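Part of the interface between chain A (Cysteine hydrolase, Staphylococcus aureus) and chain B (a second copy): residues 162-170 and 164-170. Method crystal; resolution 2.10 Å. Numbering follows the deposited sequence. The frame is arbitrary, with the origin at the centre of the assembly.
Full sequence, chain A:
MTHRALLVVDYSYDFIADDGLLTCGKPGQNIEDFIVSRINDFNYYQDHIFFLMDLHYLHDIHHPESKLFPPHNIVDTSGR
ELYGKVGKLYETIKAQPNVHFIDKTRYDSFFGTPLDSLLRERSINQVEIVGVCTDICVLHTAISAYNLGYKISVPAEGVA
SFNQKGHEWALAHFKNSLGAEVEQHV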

ATOM      1  N   PHE A 162      28.414   6.153  -1.235  1.00 40.21           N
ATOM      2  CA  PHE A 162      29.705   6.032  -0.562  1.00 43.58           C
ATOM      3  C   PHE A 162      30.332   4.664  -0.782  1.00 46.42           C
ATOM      4  O   PHE A 162      31.538   4.502  -0.565  1.00 50.16           O
ATOM      5  CB  PHE A 162      29.559   6.300   0.942  1.00 49.51           C
ATOM      6  CG  PHE A 162      28.531   5.424   1.631  1.00 54.09           C
ATOM      7  CD1 PHE A 162      28.872   4.151   2.094  1.00 53.79           C
ATOM      8  CD2 PHE A 162      27.232   5.881   1.832  1.00 52.90           C
ATOM      9  CE1 PHE A 162      27.933   3.345   2.729  1.00 53.83           C
ATOM     10  CE2 PHE A 162      26.287   5.083   2.470  1.00 53.91           C
ATOM     11  CZ  PHE A 162      26.639   3.812   2.918  1.00 56.74           C
ATOM     12  N   ASN A 163      29.544   3.689  -1.216  1.00 44.32           N
ATOM     13  CA  ASN A 163      29.965   2.303  -1.368  1.00 45.72           C
ATOM     14  C   ASN A 163      30.076   2.004  -2.859  1.00 41.59           C
ATOM     15  O   ASN A 163      29.057   1.876  -3.546  1.00 38.95           O
ATOM     16  CB  ASN A 163      28.959   1.386  -0.673  1.00 43.52           C
ATOM     17  CG  ASN A 163      29.291  -0.080  -0.818  1.00 46.38           C
ATOM     18  OD1 ASN A 163      30.293  -0.453  -1.435  1.00 43.84           O
ATOM     19  ND2 ASN A 163      28.443  -0.931  -0.239  1.00 42.72           N
ATOM     20  N   GLN A 164      31.309   1.874  -3.351  1.00 42.70           N
ATOM     21  CA  GLN A 164      31.519   1.663  -4.782  1.00 41.39           C
ATOM     22  C   GLN A 164      30.927   0.337  -5.255  1.00 40.08           C
ATOM     23  O   GLN A 164      30.308   0.271  -6.324  1.00 39.82           O
ATOM     24  CB  GLN A 164      33.012   1.720  -5.102  1.00 46.49           C
ATOM     25  CG  GLN A 164      33.334   2.558  -6.310  1.00 45.37           C
ATOM     26  CD  GLN A 164      32.599   2.079  -7.539  1.00 55.32           C
ATOM     27  OE1 GLN A 164      32.595   0.882  -7.839  1.00 61.64           O
ATOM     28  NE2 GLN A 164      31.968   3.005  -8.259  1.00 53.26           N
ATOM     29  N   LYS A 165      31.125  -0.731  -4.480  1.00 40.75           N
ATOM     30  CA  LYS A 165      30.542  -2.027  -4.815  1.00 39.56           C
ATOM     31  C   LYS A 165      29.021  -1.950  -4.870  1.00 31.73           C
ATOM     32  O   LYS A 165      28.395  -2.536  -5.760  1.00 30.15           O
ATOM     33  CB  LYS A 165      30.970  -3.077  -3.783  1.00 40.38           C
ATOM     34  CG  LYS A 165      32.414  -3.528  -3.904  1.00 45.30           C
ATOM     35  CD  LYS A 165      32.893  -4.206  -2.631  1.00 48.24           C
ATOM     36  CE  LYS A 165      32.194  -3.686  -1.361  1.00 51.82           C
ATOM     37  NZ  LYS A 165      32.382  -2.216  -1.102  1.00 53.71           N
ATOM     38  N   GLY A 166      28.412  -1.248  -3.912  1.00 31.16           N
ATOM     39  CA  GLY A 166      26.966  -1.123  -3.903  1.00 28.08           C
ATOM     40  C   GLY A 166      26.457  -0.287  -5.058  1.00 30.18           C
ATOM     41  O   GLY A 166      25.418  -0.599  -5.660  1.00 26.31           O
ATOM     42  N   HIS A 167      27.186   0.779  -5.391  1.00 28.79           N
ATOM     43  CA  HIS A 167      26.838   1.583  -6.552  1.00 29.78           C
ATOM     44  C   HIS A 167      26.774   0.722  -7.810  1.00 28.41           C
ATOM     45  O   HIS A 167      25.768   0.730  -8.537  1.00 27.97           O
ATOM     46  CB  HIS A 167      27.848   2.723  -6.707  1.00 32.41           C
ATOM     47  CG  HIS A 167      27.624   3.564  -7.924  1.00 32.62           C
ATOM     48  ND1 HIS A 167      26.694   4.584  -7.965  1.00 29.97           N
ATOM     49  CD2 HIS A 167      28.206   3.535  -9.147  1.00 30.16           C
ATOM     50  CE1 HIS A 167      26.714   5.148  -9.160  1.00 28.04           C
ATOM     51  NE2 HIS A 167      27.622   4.529  -9.897  1.00 34.98           N
ATOM     52  N   GLU A 168      27.827  -0.060  -8.065  1.00 29.63           N
ATOM     53  CA  GLU A 168      27.827  -0.919  -9.250  1.00 33.13           C
ATOM     54  C   GLU A 168      26.806  -2.049  -9.126  1.00 27.62           C
ATOM     55  O   GLU A 168      26.148  -2.408 -10.114  1.00 25.63           O
ATOM     56  CB  GLU A 168      29.231  -1.484  -9.495  1.00 37.60           C
ATOM     57  CG  GLU A 168      30.244  -0.422  -9.964  1.00 45.29           C
ATOM     58  CD  GLU A 168      31.699  -0.907  -9.964  1.00 60.80           C
ATOM     59  OE1 GLU A 168      32.521  -0.314 -10.707  1.00 63.33           O
ATOM     60  OE2 GLU A 168      32.029  -1.862  -9.218  1.00 57.08           O
ATOM     61  N   TRP A 169      26.681  -2.646  -7.934  1.00 28.60           N
ATOM     62  CA  TRP A 169      25.656  -3.670  -7.735  1.00 25.37           C
ATOM     63  C   TRP A 169      24.277  -3.140  -8.115  1.00 20.62           C
ATOM     64  O   TRP A 169      23.513  -3.799  -8.828  1.00 21.45           O
ATOM     65  CB  TRP A 169      25.633  -4.166  -6.275  1.00 25.20           C
ATOM     66  CG  TRP A 169      24.493  -5.128  -6.128  1.00 25.72           C
ATOM     67  CD1 TRP A 169      24.508  -6.465  -6.421  1.00 23.55           C
ATOM     68  CD2 TRP A 169      23.138  -4.809  -5.775  1.00 23.65           C
ATOM     69  NE1 TRP A 169      23.258  -7.000  -6.238  1.00 24.77           N
ATOM     70  CE2 TRP A 169      22.397  -6.004  -5.844  1.00 22.14           C
ATOM     71  CE3 TRP A 169      22.484  -3.625  -5.379  1.00 22.72           C
ATOM     72  CZ2 TRP A 169      21.031  -6.057  -5.547  1.00 18.35           C
ATOM     73  CZ3 TRP A 169      21.118  -3.680  -5.101  1.00 21.20           C
ATOM     74  CH2 TRP A 169      20.412  -4.889  -5.182  1.00 19.05           C
ATOM     75  N   ALA A 170      23.945  -1.938  -7.641  1.00 21.99           N
ATOM     76  CA  ALA A 170      22.586  -1.421  -7.792  1.00 22.06           C
ATOM     77  C   ALA A 170      22.293  -1.032  -9.237  1.00 23.08           C
ATOM     78  O   ALA A 170      21.168  -1.228  -9.719  1.00 20.50           O
ATOM     79  CB  ALA A 170      22.370  -0.243  -6.833  1.00 21.83           C
TER
ATOM     80  N   GLN B 164      28.145 -14.090  -6.155  1.00 29.46           N
ATOM     81  CA  GLN B 164      28.732 -13.798  -4.853  1.00 29.51           C
ATOM     82  C   GLN B 164      28.609 -12.322  -4.484  1.00 29.18           C
ATOM     83  O   GLN B 164      28.341 -11.988  -3.322  1.00 25.30           O
ATOM     84  CB  GLN B 164      30.199 -14.211  -4.833  1.00 32.86           C
ATOM     85  CG  GLN B 164      30.891 -13.830  -3.544  1.00 31.75           C
ATOM     86  CD  GLN B 164      32.379 -13.653  -3.718  1.00 46.10           C
ATOM     87  OE1 GLN B 164      32.849 -13.222  -4.775  1.00 52.43           O
ATOM     88  NE2 GLN B 164      33.133 -13.979  -2.679  1.00 46.03           N
ATOM     89  N   LYS B 165      28.819 -11.422  -5.446  1.00 28.77           N
ATOM     90  CA  LYS B 165      28.843 -10.002  -5.108  1.00 29.62           C
ATOM     91  C   LYS B 165      27.468  -9.508  -4.682  1.00 28.16           C
ATOM     92  O   LYS B 165      27.369  -8.669  -3.773  1.00 26.93           O
ATOM     93  CB  LYS B 165      29.379  -9.176  -6.279  1.00 35.06           C
ATOM     94  CG  LYS B 165      30.871  -8.906  -6.158  1.00 42.48           C
ATOM     95  CD  LYS B 165      31.403  -8.049  -7.286  1.00 46.38           C
ATOM     96  CE  LYS B 165      31.787  -8.890  -8.490  1.00 46.00           C
ATOM     97  NZ  LYS B 165      32.891  -8.244  -9.246  1.00 49.27           N
ATOM     98  N   GLY B 166      26.403 -10.043  -5.282  1.00 25.45           N
ATOM     99  CA  GLY B 166      25.067  -9.659  -4.857  1.00 27.34           C
ATOM    100  C   GLY B 166      24.716 -10.233  -3.499  1.00 24.42           C
ATOM    101  O   GLY B 166      24.175  -9.535  -2.641  1.00 24.13           O
ATOM    102  N   HIS B 167      25.022 -11.513  -3.293  1.00 24.57           N
ATOM    103  CA  HIS B 167      24.816 -12.158  -2.005  1.00 25.84           C
ATOM    104  C   HIS B 167      25.460 -11.359  -0.876  1.00 24.91           C
ATOM    105  O   HIS B 167      24.798 -10.995   0.102  1.00 24.69           O
ATOM    106  CB  HIS B 167      25.383 -13.578  -2.078  1.00 24.69           C
ATOM    107  CG  HIS B 167      25.299 -14.343  -0.795  1.00 25.99           C
ATOM    108  ND1 HIS B 167      24.130 -14.929  -0.354  1.00 24.45           N
ATOM    109  CD2 HIS B 167      26.251 -14.668   0.113  1.00 23.92           C
ATOM    110  CE1 HIS B 167      24.358 -15.549   0.791  1.00 27.74           C
ATOM    111  NE2 HIS B 167      25.637 -15.411   1.092  1.00 25.51           N
ATOM    112  N   GLU B 168      26.753 -11.051  -1.017  1.00 26.90           N
ATOM    113  CA  GLU B 168      27.476 -10.337   0.027  1.00 25.93           C
ATOM    114  C   GLU B 168      26.971  -8.908   0.178  1.00 26.58           C
ATOM    115  O   GLU B 168      26.815  -8.426   1.305  1.00 26.64           O
ATOM    116  CB  GLU B 168      28.981 -10.359  -0.264  1.00 32.35           C
ATOM    117  CG  GLU B 168      29.627 -11.759  -0.073  1.00 37.00           C
ATOM    118  CD  GLU B 168      31.162 -11.731  -0.042  1.00 52.09           C
ATOM    119  OE1 GLU B 168      31.756 -12.443   0.800  1.00 55.41           O
ATOM    120  OE2 GLU B 168      31.776 -11.005  -0.858  1.00 55.83           O
ATOM    121  N   TRP B 169      26.698  -8.214  -0.940  1.00 25.61           N
ATOM    122  CA  TRP B 169      26.122  -6.874  -0.831  1.00 25.97           C
ATOM    123  C   TRP B 169      24.795  -6.907  -0.077  1.00 21.52           C
ATOM    124  O   TRP B 169      24.533  -6.048   0.771  1.00 20.63           O
ATOM    125  CB  TRP B 169      25.924  -6.226  -2.214  1.00 25.76           C
ATOM    126  CG  TRP B 169      25.195  -4.904  -2.054  1.00 24.75           C
ATOM    127  CD1 TRP B 169      25.760  -3.668  -1.852  1.00 25.28           C
ATOM    128  CD2 TRP B 169      23.774  -4.711  -1.983  1.00 23.41           C
ATOM    129  NE1 TRP B 169      24.773  -2.718  -1.677  1.00 25.37           N
ATOM    130  CE2 TRP B 169      23.548  -3.333  -1.756  1.00 27.97           C
ATOM    131  CE3 TRP B 169      22.667  -5.569  -2.104  1.00 22.17           C
ATOM    132  CZ2 TRP B 169      22.257  -2.794  -1.659  1.00 23.56           C
ATOM    133  CZ3 TRP B 169      21.391  -5.036  -1.991  1.00 21.50           C
ATOM    134  CH2 TRP B 169      21.196  -3.660  -1.768  1.00 20.69           C
ATOM    135  N   ALA B 170      23.949  -7.904  -0.357  1.00 21.45           N
ATOM    136  CA  ALA B 170      22.621  -7.920   0.246  1.00 19.47           C
ATOM    137  C   ALA B 170      22.678  -8.228   1.742  1.00 22.38           C
ATOM    138  O   ALA B 170      21.991  -7.575   2.540  1.00 23.37           O
ATOM    139  CB  ALA B 170      21.723  -8.916  -0.487  1.00 17.21           C
TER

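The contact is built on one pair of side chains, Trp A169 and Trp B169, each reaching from its own helix across to the other copy. The helix axes approach to 10.5 Å at 118° to each other, and the indoles make most of the contact between them. Both tryptophans have CA-to-CB directed toward the partner helix, and both take nearly the same rotamer: chi1 t with chi2 84° in Trp A169, chi1 t with chi2 89° in Trp B169. With chi1 t the ring extends outward from its helix, and with chi2 near 90° the indole plane stands across the CA-CB-CG plane. Two such rings can then lie face to face. Their six-membered rings form an offset stack, centroids 3.7 Å apart and planes at 12°, with Trp A169 CZ3 lying 3.3 Å from Trp B169 CH2.

Each indole also needs room beside the opposing backbone, and a glycine supplies it. Trp B169 CD1 lies 3.5 Å from Gly A166 CA, and Trp A169 NE1 lies 3.5 Å from Gly B166 CA. An ideal CB on Gly A166 would sit 2.9 Å from Trp B169 NE1, a clash; one on Gly B166 would be 3.2 Å from Trp A169 NE1, which is tight. The rule is thus reciprocal: glycine and tryptophan, three residues apart on each helix, meet their counterparts across the interface. No hydrogen bond joins the two stretches, and both indole NE1 atoms are satisfied elsewhere in the structure.

Asn A163 combines helix capping with a place beside the stack. At the N-cap, with chi1 t and chi2 1°, Asn A163 places its OD1 3.2 Å from Gly A166 N, a weak capping hydrogen bond that engages an amide at the start of the helix. Lys A165 folds back to the same oxygen: its NZ donates to Asn A163 OD1 at 2.8 Å. The off-well chi3 of -30° and chi4 m accompany that curled path. Lys B165 shares chi2 t but has chi1 off-well at -95°, chi3 m and chi4 t, against chi1 m, chi3 -30° and chi4 m in Lys A165. Asn A163 ND2, meanwhile, lies at the edge of the Trp B169 ring, 4.2 Å from its CD1.

His A167 and His B167 take no part in the contact: their CA-to-CB bonds point away from the partner, and each ND1 is hydrogen-bonded elsewhere in the structure. Of the 280 Å² buried in total, the two tryptophans account for most.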